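Local coordinates for protein uroporphyrinogen-III synthetase (Pseudomonas syringae pv. tomato, PDB 3RE1) that probably catalyses the cyclisation of the linear tetrapyrrole hydroxymethylbilane to uroporphyrinogen III, with release of water, in porphyrin biosynthesis, at residues A[203-206]-A[207-210]. Numbering follows the deposited sequence.
Sequences QGFE and HLLQ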
# COMPACT_ATOMS: atom_id res chain seq x y z
N GLN A 203 -3.62 -2.83 6.86
CA GLN A 203 -4.99 -2.43 7.18
C GLN A 203 -5.87 -3.27 6.26
O GLN A 203 -7.10 -3.28 6.37
CB GLN A 203 -5.21 -0.94 6.97
CG GLN A 203 -5.48 -0.52 5.53
CD GLN A 203 -5.10 0.95 5.26
OE1 GLN A 203 -5.27 1.83 6.12
NE2 GLN A 203 -4.60 1.22 4.04
N GLY A 204 -5.20 -3.99 5.35
CA GLY A 204 -5.89 -4.92 4.47
C GLY A 204 -6.16 -6.21 5.23
O GLY A 204 -7.21 -6.79 5.05
N PHE A 205 -5.20 -6.64 6.07
CA PHE A 205 -5.36 -7.86 6.85
C PHE A 205 -6.41 -7.57 7.94
O PHE A 205 -7.19 -8.44 8.33
CB PHE A 205 -4.06 -8.34 7.51
CG PHE A 205 -4.29 -9.45 8.49
CD1 PHE A 205 -4.80 -10.67 8.06
CD2 PHE A 205 -4.12 -9.25 9.84
CE1 PHE A 205 -5.09 -11.64 8.95
CE2 PHE A 205 -4.42 -10.26 10.75
CZ PHE A 205 -4.91 -11.44 10.30
N GLU A 206 -6.39 -6.34 8.43
CA GLU A 206 -7.47 -5.86 9.26
C GLU A 206 -8.51 -5.67 8.17
O GLU A 206 -8.15 -5.59 6.99
CB GLU A 206 -7.11 -4.51 9.85
CG GLU A 206 -5.96 -4.53 10.86
CD GLU A 206 -5.25 -3.15 11.00
OE1 GLU A 206 -5.81 -2.13 10.51
OE2 GLU A 206 -4.14 -3.09 11.60
N HIS A 207 -9.79 -5.62 8.52
CA HIS A 207 -10.83 -5.54 7.48
C HIS A 207 -11.03 -6.93 6.81
O HIS A 207 -11.80 -7.06 5.86
CB HIS A 207 -10.49 -4.47 6.40
CG HIS A 207 -10.46 -3.05 6.90
ND1 HIS A 207 -10.51 -1.96 6.05
CD2 HIS A 207 -10.37 -2.54 8.16
CE1 HIS A 207 -10.45 -0.84 6.77
NE2 HIS A 207 -10.36 -1.17 8.05
N LEU A 208 -10.30 -7.94 7.27
CA LEU A 208 -10.40 -9.30 6.75
C LEU A 208 -10.77 -10.11 7.93
O LEU A 208 -11.76 -10.80 7.93
CB LEU A 208 -9.08 -9.82 6.21
CG LEU A 208 -9.05 -11.34 5.91
CD1 LEU A 208 -10.04 -11.68 4.81
CD2 LEU A 208 -7.64 -11.85 5.53
N LEU A 209 -9.93 -10.00 8.95
CA LEU A 209 -10.17 -10.58 10.26
C LEU A 209 -11.46 -9.96 10.84
O LEU A 209 -12.10 -10.52 11.74
CB LEU A 209 -8.98 -10.26 11.16
CG LEU A 209 -8.98 -10.79 12.58
CD1 LEU A 209 -8.88 -12.29 12.59
CD2 LEU A 209 -7.80 -10.17 13.34
N GLN A 210 -11.84 -8.81 10.30
CA GLN A 210 -13.09 -8.18 10.67
C GLN A 210 -14.23 -8.95 10.02
O GLN A 210 -14.94 -9.69 10.69
CB GLN A 210 -13.10 -6.74 10.18
CG GLN A 210 -14.22 -5.90 10.71
CD GLN A 210 -14.19 -4.50 10.11
OE1 GLN A 210 -13.16 -3.81 10.12
NE2 GLN A 210 -15.32 -4.07 9.58
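Phe205 O accepts the backbone amides of Leu208 and Leu209, closing the turn that joins helix 202-205 to the weakly bonded helix that begins at about 209. Glu206 leaves the helical range and His207 has positive phi (76°), so residues 205 to 208 resemble a type II beta turn. The bond from Leu209 N to Phe205 O is 3.2 Å long and nearly straight. The bond from Leu208 N to the same oxygen is 3.3 Å, bent and weak. Phe205 O is thus a shared acceptor for the beta turn and for the i to i+4 (alpha-turn) bond to Leu209.

The His207 ring lies over the preceding helical turn, with Gln203 O above one face, toward the rim, and 3.4 Å from His207 CG.

Apolar side chains meet next to the turn. With chi1 at 170°, Phe205 CG lies opposite its own backbone N, and the ring extends toward the leucines. Its CD1 is 4.0 Å from Leu208 CD2, and the two side chains cross at about a right angle. At the para-opposed atom, Phe205 CE2 is 4.3 Å from Leu209 CD2. Both methyls lie on the same side of the ring plane and approach it obliquely.

Helix 229-238 packs here too: Phe205 touches Leu234, Ala235 and Ala238, and Leu209 touches Ala238. The turn follows strand 196-198 of the five-stranded parallel sheet, in one of the two alpha/beta domains of the HemD fold. Gln203 touches Glu151, in the loop after strand 143-148 of the other sheet, consistent with a place near the interdomain cleft, where the active site lies in this family. At the turn itself, Leu209 N sits nearly in line with the Phe205 carbonyl, at a C=O...N angle of 161°.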